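Local coordinates for protein Sodium/sialic acid symporter SiaT (Proteus mirabilis, PDB 5NV9) that carries the sialic acid N-acetylneuraminic acid into the bacterial cell, using the inward sodium gradient as the driving force, at residues G25-F28 against S29-K33; G43-P46 against G47-G51; L158-L161 against I162-C166; V380-V383 against A384-S388. All coordinates share one frame; numbering follows the deposited sequence.

How the contacts relate
Four local contacts sample the transmembrane helices of a LeuT-fold symporter, following one another along the chain without overlap. Contact 1 lies at the cytoplasmic end of helix 8-29 and contact 2 at the start of helix 47-58. Their centres are about 17 Å apart, yet they touch through R31 and R44, two arginines that share the carboxylate of E176. Contact 3 lies in helix 155-203, the same helix that supplies E176 and W180 to the first two. Contact 4, in helix 370-398, is about 13 Å from contact 3 between centres, with nearest atoms about 5 Å apart. Helix 155-203 therefore contains contact 3 and packs against the other three, and its D182 binds sodium.

Contact 1 of 4, residues G25-F28 against S29-K33; sequences GVYF and SKRQK
V26 O takes the backbone N of S29 at 3.3 Å, after which the chain makes a type I beta turn from S29 to Q32. The same oxygen also accepts S29 OG at 2.6 Å, and both donors come from one face of its carbonyl plane; a chi1 of 61° puts OG between the backbone N and carbonyl carbon of S29, folded back over the preceding turn. Q32 doubles back likewise through its bend at chi2, and its NE2 reaches F28 O at 2.7 Å with that oxygen close to the amide plane. This is the cytoplasmic end of the chain's first transmembrane helix, the extra one that SSF symporters carry ahead of the LeuT core, passing into the loop before helix 35-40. Here the R31 guanidinium lays one face against the rim of the F28 ring: CE1 is 3.5 Å from NH1, NH1 lies in the ring plane, and the two planes are 66° apart. Water 1, in the guanidinium plane, accepts from R31 NE at 2.6 Å and donates to Y27 O at 2.8 Å. NH1 makes a salt bridge with E176 of helix 155-203, and the F28 ring meets W180 there, nearly parallel.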
loop_
_atom_site.group_PDB
_atom_site.type_symbol
_atom_site.label_atom_id
_atom_site.label_comp_id
_atom_site.label_asym_id
_atom_site.label_seq_id
_atom_site.Cartn_x
_atom_site.Cartn_y
_atom_site.Cartn_z
ATOM N N GLY A 25 17.742 -10.049 5.355
ATOM C CA GLY A 25 18.185 -9.927 3.938
ATOM C C GLY A 25 19.410 -10.763 3.550
ATOM O O GLY A 25 19.443 -11.430 2.491
ATOM N N VAL A 26 20.444 -10.692 4.368
ATOM C CA VAL A 26 21.670 -11.495 4.158
ATOM C C VAL A 26 21.340 -12.991 4.177
ATOM O O VAL A 26 21.811 -13.723 3.344
ATOM C CB VAL A 26 22.739 -11.196 5.240
ATOM C CG1 VAL A 26 23.940 -12.154 5.114
ATOM C CG2 VAL A 26 23.195 -9.745 5.147
ATOM N N TYR A 27 20.530 -13.433 5.132
ATOM C CA TYR A 27 20.126 -14.826 5.266
ATOM C C TYR A 27 19.422 -15.350 3.970
ATOM O O TYR A 27 19.727 -16.420 3.429
ATOM C CB TYR A 27 19.256 -14.966 6.558
ATOM C CG TYR A 27 18.708 -16.351 6.795
ATOM C CD1 TYR A 27 19.334 -17.256 7.669
ATOM C CD2 TYR A 27 17.594 -16.786 6.104
ATOM C CE1 TYR A 27 18.828 -18.547 7.842
ATOM C CE2 TYR A 27 17.086 -18.052 6.272
ATOM C CZ TYR A 27 17.689 -18.925 7.136
ATOM O OH TYR A 27 17.129 -20.172 7.236
ATOM N N PHE A 28 18.481 -14.579 3.447
ATOM C CA PHE A 28 17.765 -15.011 2.248
ATOM C C PHE A 28 18.483 -14.773 0.912
ATOM O O PHE A 28 17.976 -15.209 -0.151
ATOM C CB PHE A 28 16.344 -14.372 2.277
ATOM C CG PHE A 28 15.460 -15.040 3.256
ATOM C CD1 PHE A 28 14.963 -16.322 2.951
ATOM C CD2 PHE A 28 15.241 -14.492 4.536
ATOM C CE1 PHE A 28 14.196 -16.995 3.868
ATOM C CE2 PHE A 28 14.432 -15.132 5.447
ATOM C CZ PHE A 28 13.943 -16.413 5.119
ATOM N N SER A 29 19.642 -14.099 0.933
ATOM C CA SER A 29 20.368 -13.802 -0.315
ATOM C C SER A 29 20.998 -15.066 -0.912
ATOM O O SER A 29 21.153 -15.166 -2.121
ATOM C CB SER A 29 21.430 -12.745 -0.097
ATOM O OG SER A 29 22.356 -13.251 0.854
ATOM N N LYS A 30 21.265 -16.047 -0.064
ATOM C CA LYS A 30 21.935 -17.281 -0.444
ATOM C C LYS A 30 21.135 -18.106 -1.426
ATOM O O LYS A 30 21.701 -18.751 -2.300
ATOM C CB LYS A 30 22.234 -18.126 0.805
ATOM C CG LYS A 30 22.907 -17.319 1.934
ATOM C CD LYS A 30 23.045 -18.120 3.224
ATOM C CE LYS A 30 23.368 -17.219 4.399
ATOM N NZ LYS A 30 24.439 -16.230 4.078
ATOM N N ARG A 31 19.816 -18.089 -1.292
ATOM C CA ARG A 31 18.964 -18.868 -2.177
ATOM C C ARG A 31 18.498 -18.144 -3.469
ATOM O O ARG A 31 17.616 -18.645 -4.165
ATOM C CB ARG A 31 17.752 -19.364 -1.394
ATOM C CG ARG A 31 16.735 -18.295 -1.057
ATOM C CD ARG A 31 15.669 -18.861 -0.136
ATOM N NE ARG A 31 16.221 -19.239 1.158
ATOM C CZ ARG A 31 15.500 -19.735 2.154
ATOM N NH1 ARG A 31 14.194 -19.923 2.030
ATOM N NH2 ARG A 31 16.102 -20.044 3.284
ATOM N N GLN A 32 19.070 -16.983 -3.792
ATOM C CA GLN A 32 18.621 -16.244 -4.992
ATOM C C GLN A 32 19.370 -16.686 -6.211
ATOM O O GLN A 32 20.295 -16.042 -6.633
ATOM C CB GLN A 32 18.810 -14.730 -4.828
ATOM C CG GLN A 32 18.116 -14.134 -3.610
ATOM C CD GLN A 32 16.672 -14.535 -3.471
ATOM O OE1 GLN A 32 15.909 -14.576 -4.461
ATOM N NE2 GLN A 32 16.262 -14.806 -2.237
ATOM N N LYS A 33 18.947 -17.762 -6.826
ATOM C CA LYS A 33 19.659 -18.231 -8.012
ATOM C C LYS A 33 18.961 -17.803 -9.301
ATOM O O LYS A 33 19.588 -17.365 -10.249
ATOM C CB LYS A 33 19.843 -19.745 -7.905
ATOM C CG LYS A 33 20.704 -20.085 -6.690
ATOM C CD LYS A 33 21.063 -21.554 -6.628
ATOM C CE LYS A 33 21.139 -22.038 -5.187
ATOM N NZ LYS A 33 21.994 -21.155 -4.346
HETATM O O HOH W 1 18.585 -18.441 1.805
#

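Contact 2 of 4, residues G43-P46 against G47-G51; sequences GRVP and GWAAG
P46 and A50 are joined by a backbone hydrogen bond: A50 N donates to P46 O at 3.1 Å. Its N-H...O angle of 171° makes it almost straight, and the donor stands nearly on the extended C=O line. P46 occupies the N-cap position of helix 47-58, so this bond closes the first helical turn. A proline has no polar side chain with which to cap; G47 N, at the start of the helix, instead donates to the carboxylate of E269.

The remaining contacts are apolar. V45 CG1, turned opposite its own backbone N (chi1 -180°), sits 4.0 Å from A50 CB and 4.1 Å from A49 CB, touching both methyls from the loop side. P46 lies alongside W48, both pointing the same way. Its CG comes to 3.7 Å from W48 NE1, and its CB to 3.9 Å from W48 CD1, so the pyrrolidine meets the five-membered part of the indole obliquely. P46 CG also lies 4.0 Å from A49 CB, a methyl placed over one face of the indole.

Around this helix start, helix 155-203 packs on V45, P46, W48 and A49 through I179, W180 and V183, while T273 and T276 of helix 267-301 touch A50 and W48; R44 makes salt bridges with E176 and with D37 of helix 35-40.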
loop_
_atom_site.group_PDB
_atom_site.type_symbol
_atom_site.label_atom_id
_atom_site.label_comp_id
_atom_site.label_asym_id
_atom_site.label_seq_id
_atom_site.Cartn_x
_atom_site.Cartn_y
_atom_site.Cartn_z
ATOM N N GLY A 43 7.984 -21.047 -4.407
ATOM C CA GLY A 43 6.905 -21.737 -3.666
ATOM C C GLY A 43 7.205 -22.085 -2.215
ATOM O O GLY A 43 6.492 -22.905 -1.659
ATOM N N ARG A 44 8.219 -21.455 -1.585
ATOM C CA ARG A 44 8.630 -21.759 -0.181
ATOM C C ARG A 44 7.939 -20.922 0.943
ATOM O O ARG A 44 8.258 -21.078 2.118
ATOM C CB ARG A 44 10.145 -21.608 0.001
ATOM C CG ARG A 44 10.982 -22.671 -0.675
ATOM C CD ARG A 44 12.462 -22.352 -0.551
ATOM N NE ARG A 44 12.844 -21.155 -1.295
ATOM C CZ ARG A 44 13.229 -21.129 -2.564
ATOM N NH1 ARG A 44 13.302 -22.255 -3.288
ATOM N NH2 ARG A 44 13.555 -19.966 -3.124
ATOM N N VAL A 45 7.010 -20.035 0.612
ATOM C CA VAL A 45 6.409 -19.190 1.620
ATOM C C VAL A 45 5.132 -19.822 2.139
ATOM O O VAL A 45 4.261 -20.193 1.389
ATOM C CB VAL A 45 6.180 -17.814 1.038
ATOM C CG1 VAL A 45 5.550 -16.877 2.056
ATOM C CG2 VAL A 45 7.532 -17.302 0.544
ATOM N N PRO A 46 5.013 -19.982 3.443
ATOM C CA PRO A 46 3.645 -20.389 3.858
ATOM C C PRO A 46 2.629 -19.292 3.806
ATOM O O PRO A 46 2.985 -18.075 3.829
ATOM C CB PRO A 46 3.809 -20.758 5.353
ATOM C CG PRO A 46 5.050 -20.067 5.783
ATOM C CD PRO A 46 5.938 -19.860 4.570
ATOM N N GLY A 47 1.357 -19.716 3.838
ATOM C CA GLY A 47 0.231 -18.831 3.747
ATOM C C GLY A 47 0.196 -17.770 4.803
ATOM O O GLY A 47 0.019 -16.602 4.496
ATOM N N TRP A 48 0.339 -18.162 6.063
ATOM C CA TRP A 48 0.284 -17.183 7.133
ATOM C C TRP A 48 1.306 -16.087 6.911
ATOM O O TRP A 48 0.998 -14.941 7.121
ATOM C CB TRP A 48 0.450 -17.819 8.499
ATOM C CG TRP A 48 1.864 -18.288 8.871
ATOM C CD1 TRP A 48 2.377 -19.543 8.733
ATOM C CD2 TRP A 48 2.874 -17.495 9.497
ATOM N NE1 TRP A 48 3.695 -19.573 9.193
ATOM C CE2 TRP A 48 4.014 -18.328 9.684
ATOM C CE3 TRP A 48 2.927 -16.152 9.925
ATOM C CZ2 TRP A 48 5.212 -17.859 10.260
ATOM C CZ3 TRP A 48 4.133 -15.690 10.506
ATOM C CH2 TRP A 48 5.258 -16.544 10.649
ATOM N N ALA A 49 2.540 -16.430 6.519
ATOM C CA ALA A 49 3.588 -15.412 6.298
ATOM C C ALA A 49 3.282 -14.437 5.114
ATOM O O ALA A 49 3.486 -13.148 5.177
ATOM C CB ALA A 49 4.922 -16.110 6.065
ATOM N N ALA A 50 2.822 -15.030 4.027
ATOM C CA ALA A 50 2.373 -14.217 2.860
ATOM C C ALA A 50 1.205 -13.295 3.248
ATOM O O ALA A 50 1.140 -12.164 2.805
ATOM C CB ALA A 50 2.016 -15.096 1.691
ATOM N N GLY A 51 0.320 -13.750 4.116
ATOM C CA GLY A 51 -0.817 -12.915 4.556
ATOM C C GLY A 51 -0.458 -11.748 5.443
ATOM O O GLY A 51 -1.015 -10.673 5.310
#

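Contact 3 of 4, residues L158-L161 against I162-C166; sequences LIVL and ISLLC
I162 and L158 meet one turn apart, and the side chain of I162 follows the carbonyl of L158 along its whole length. CB of I162 lies 3.4 Å from L158 O. I162 CG1, set opposite its own carbonyl carbon by a chi1 of -63°, comes to 3.2 Å from L158 O. I162 CD1 stays beside it and reaches L158 CG at 4.2 Å, where the tip of the isoleucine meets the leucine branch point. The same L158 O accepts I162 N at 2.7 Å, so the oxygen is both bonded by the amide and flanked by the side chain.

After this regular i to i+4 bond the spacing widens. I159 O still takes S163 N at 2.8 Å but also receives a weak bond from L164 N. V160 O accepts L165 N at 3.1 Å, five residues on, with the donor nearly in line with the carbonyl (C=O...N angle 174°). Toward the surface V160 CG1 meets L164 CB, the two side chains running side by side. A second pair, L161 CD2 and L165 CD1 at 4.2 Å, faces helix 8-29, where F15, L18 and L22 touch it.

I162 packs on T143 and V144 of helix 118-151 and on F337 of helix 328-361, and S163 OG is hydrogen-bonded to S389 OG. I162 O accepts from Q341 NE2 of helix 328-361, which carries sodium-binding serines. Bonds to the fifth residue define a pi-type turn, here a local widening at 162-164 within a transmembrane helix of the LeuT fold.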
loop_
_atom_site.group_PDB
_atom_site.type_symbol
_atom_site.label_atom_id
_atom_site.label_comp_id
_atom_site.label_asym_id
_atom_site.label_seq_id
_atom_site.Cartn_x
_atom_site.Cartn_y
_atom_site.Cartn_z
ATOM N N LEU A 158 18.176 10.697 7.620
ATOM C CA LEU A 158 16.945 9.997 7.858
ATOM C C LEU A 158 16.501 9.222 6.594
ATOM O O LEU A 158 16.023 8.071 6.665
ATOM C CB LEU A 158 15.907 11.002 8.322
ATOM C CG LEU A 158 14.821 10.713 9.342
ATOM C CD1 LEU A 158 15.312 9.983 10.594
ATOM C CD2 LEU A 158 14.219 12.045 9.775
ATOM N N ILE A 159 16.693 9.831 5.431
ATOM C CA ILE A 159 16.379 9.154 4.190
ATOM C C ILE A 159 17.322 7.986 3.936
ATOM O O ILE A 159 16.896 6.972 3.355
ATOM C CB ILE A 159 16.383 10.147 3.018
ATOM C CG1 ILE A 159 15.219 11.096 3.198
ATOM C CG2 ILE A 159 16.303 9.436 1.699
ATOM C CD1 ILE A 159 15.194 12.281 2.259
ATOM N N VAL A 160 18.595 8.123 4.359
ATOM C CA VAL A 160 19.560 7.037 4.251
ATOM C C VAL A 160 19.061 5.871 5.098
ATOM O O VAL A 160 19.083 4.736 4.651
ATOM C CB VAL A 160 20.944 7.411 4.744
ATOM C CG1 VAL A 160 21.765 6.160 4.886
ATOM C CG2 VAL A 160 21.633 8.334 3.763
ATOM N N LEU A 161 18.674 6.171 6.336
ATOM C CA LEU A 161 18.113 5.173 7.259
ATOM C C LEU A 161 16.765 4.560 6.824
ATOM O O LEU A 161 16.545 3.337 6.952
ATOM C CB LEU A 161 17.963 5.780 8.646
ATOM C CG LEU A 161 19.256 6.193 9.371
ATOM C CD1 LEU A 161 18.860 6.604 10.744
ATOM C CD2 LEU A 161 20.254 5.056 9.461
ATOM N N ILE A 162 15.847 5.379 6.348
ATOM C CA ILE A 162 14.547 4.840 5.918
ATOM C C ILE A 162 14.639 4.082 4.583
ATOM O O ILE A 162 14.139 2.945 4.449
ATOM C CB ILE A 162 13.464 5.941 5.776
ATOM C CG1 ILE A 162 13.168 6.605 7.118
ATOM C CG2 ILE A 162 12.172 5.363 5.232
ATOM C CD1 ILE A 162 12.587 7.985 6.979
ATOM N N SER A 163 15.262 4.730 3.598
ATOM C CA SER A 163 15.168 4.311 2.212
ATOM C C SER A 163 16.398 3.497 1.774
ATOM O O SER A 163 16.272 2.372 1.258
ATOM C CB SER A 163 14.909 5.548 1.320
ATOM O OG SER A 163 14.173 5.162 0.158
ATOM N N LEU A 164 17.590 4.009 2.018
ATOM C CA LEU A 164 18.777 3.351 1.478
ATOM C C LEU A 164 18.952 1.963 2.094
ATOM O O LEU A 164 19.175 0.969 1.419
ATOM C CB LEU A 164 20.002 4.238 1.679
ATOM C CG LEU A 164 21.022 4.126 0.551
ATOM C CD1 LEU A 164 22.030 5.253 0.711
ATOM C CD2 LEU A 164 21.707 2.762 0.500
ATOM N N LEU A 165 18.827 1.902 3.399
ATOM C CA LEU A 165 18.902 0.654 4.103
ATOM C C LEU A 165 17.851 -0.354 3.645
ATOM O O LEU A 165 18.153 -1.553 3.515
ATOM C CB LEU A 165 18.794 0.871 5.626
ATOM C CG LEU A 165 20.040 1.434 6.314
ATOM C CD1 LEU A 165 19.875 1.263 7.818
ATOM C CD2 LEU A 165 21.334 0.778 5.834
ATOM N N CYS A 166 16.621 0.123 3.448
ATOM C CA CYS A 166 15.551 -0.706 2.873
ATOM C C CYS A 166 15.931 -1.306 1.499
ATOM O O CYS A 166 15.749 -2.520 1.261
ATOM C CB CYS A 166 14.259 0.105 2.735
ATOM S SG CYS A 166 12.836 -0.915 2.330
#

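Contact 4 of 4, residues V380-V383 against A384-S388; sequences VIIV and AGIFS
V380, I381, I382 and V383 each offer their carbonyl to the amide four residues ahead, giving an unbroken alpha-helical ladder. A384 N to V380 O, G385 N to I381 O and I386 N to I382 O all measure 2.9 Å. F387 N to V383 O, at 3.0 Å, has an N-H...O angle of 174° and is the straightest of the four; all four bonds run i to i+4, as in a regular alpha helix.

Beyond the backbone the contact is aliphatic and aromatic. I382 CG2 touches I386 CD1 at 3.6 Å; the two side chains slant across each other, and only these methyl ends meet. I386 CG1, opposite its own carbonyl carbon at a chi1 of -75°, leans back over the preceding turn and passes 3.3 Å from I382 O. On an adjoining flank V383 and F387 run side by side, with V383 CG1 3.7 Å from the F387 ring atom CE2. The F387 ring also lies obliquely near V383 O, its CG 3.6 Å away. Both I386 and F387 are on the protein surface, probably facing lipid in this membrane helix.

The inner side of helix 370-398 is covered by three others. V380, I381 and A384 pack against S352, F355 and L348 of helix 328-361; I381 and I382 reach W171 and I167 of helix 155-203; and helix 118-151 meets A384 through I133, whose carbonyl oxygen also accepts a hydrogen bond from S388 OG.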
loop_
_atom_site.group_PDB
_atom_site.type_symbol
_atom_site.label_atom_id
_atom_site.label_comp_id
_atom_site.label_asym_id
_atom_site.label_seq_id
_atom_site.Cartn_x
_atom_site.Cartn_y
_atom_site.Cartn_z
ATOM N N VAL A 380 17.201 -3.419 -11.223
ATOM C CA VAL A 380 16.061 -2.535 -11.196
ATOM C C VAL A 380 15.658 -2.139 -9.772
ATOM O O VAL A 380 15.115 -1.066 -9.549
ATOM C CB VAL A 380 14.885 -3.107 -12.000
ATOM C CG1 VAL A 380 13.642 -2.256 -11.816
ATOM C CG2 VAL A 380 15.256 -3.174 -13.451
ATOM N N ILE A 381 15.929 -2.991 -8.800
ATOM C CA ILE A 381 15.795 -2.558 -7.408
ATOM C C ILE A 381 16.688 -1.326 -7.079
ATOM O O ILE A 381 16.233 -0.346 -6.537
ATOM C CB ILE A 381 15.897 -3.749 -6.445
ATOM C CG1 ILE A 381 14.557 -4.526 -6.586
ATOM C CG2 ILE A 381 16.052 -3.234 -5.011
ATOM C CD1 ILE A 381 14.656 -5.918 -6.179
ATOM N N ILE A 382 17.921 -1.328 -7.513
ATOM C CA ILE A 382 18.758 -0.163 -7.324
ATOM C C ILE A 382 18.299 1.071 -8.077
ATOM O O ILE A 382 18.302 2.149 -7.538
ATOM C CB ILE A 382 20.197 -0.434 -7.743
ATOM C CG1 ILE A 382 20.691 -1.695 -7.076
ATOM C CG2 ILE A 382 21.039 0.774 -7.392
ATOM C CD1 ILE A 382 20.304 -1.833 -5.628
ATOM N N VAL A 383 17.945 0.926 -9.332
ATOM C CA VAL A 383 17.565 2.065 -10.140
ATOM C C VAL A 383 16.253 2.706 -9.632
ATOM O O VAL A 383 16.156 3.910 -9.394
ATOM C CB VAL A 383 17.437 1.670 -11.625
ATOM C CG1 VAL A 383 16.973 2.874 -12.409
ATOM C CG2 VAL A 383 18.760 1.145 -12.158
ATOM N N ALA A 384 15.248 1.878 -9.433
ATOM C CA ALA A 384 13.995 2.349 -8.846
ATOM C C ALA A 384 14.219 2.997 -7.464
ATOM O O ALA A 384 13.690 4.076 -7.181
ATOM C CB ALA A 384 13.013 1.190 -8.756
ATOM N N GLY A 385 15.018 2.323 -6.628
ATOM C CA GLY A 385 15.434 2.830 -5.332
ATOM C C GLY A 385 16.032 4.224 -5.402
ATOM O O GLY A 385 15.616 5.117 -4.645
ATOM N N ILE A 386 16.992 4.405 -6.326
ATOM C CA ILE A 386 17.652 5.689 -6.523
ATOM C C ILE A 386 16.677 6.761 -6.928
ATOM O O ILE A 386 16.597 7.783 -6.253
ATOM C CB ILE A 386 18.844 5.592 -7.508
ATOM C CG1 ILE A 386 20.009 4.914 -6.785
ATOM C CG2 ILE A 386 19.273 6.974 -7.946
ATOM C CD1 ILE A 386 21.079 4.347 -7.677
ATOM N N PHE A 387 15.901 6.515 -7.982
ATOM C CA PHE A 387 14.854 7.447 -8.404
ATOM C C PHE A 387 13.827 7.795 -7.291
ATOM O O PHE A 387 13.394 8.936 -7.171
ATOM C CB PHE A 387 14.057 6.923 -9.629
ATOM C CG PHE A 387 14.814 6.863 -10.946
ATOM C CD1 PHE A 387 15.850 7.736 -11.257
ATOM C CD2 PHE A 387 14.411 5.955 -11.923
ATOM C CE1 PHE A 387 16.498 7.658 -12.477
ATOM C CE2 PHE A 387 15.044 5.888 -13.151
ATOM C CZ PHE A 387 16.102 6.736 -13.418
ATOM N N SER A 388 13.384 6.804 -6.528
ATOM C CA SER A 388 12.380 7.009 -5.477
ATOM C C SER A 388 12.937 7.892 -4.388
ATOM O O SER A 388 12.220 8.735 -3.845
ATOM C CB SER A 388 11.995 5.683 -4.819
ATOM O OG SER A 388 10.824 5.188 -5.382
#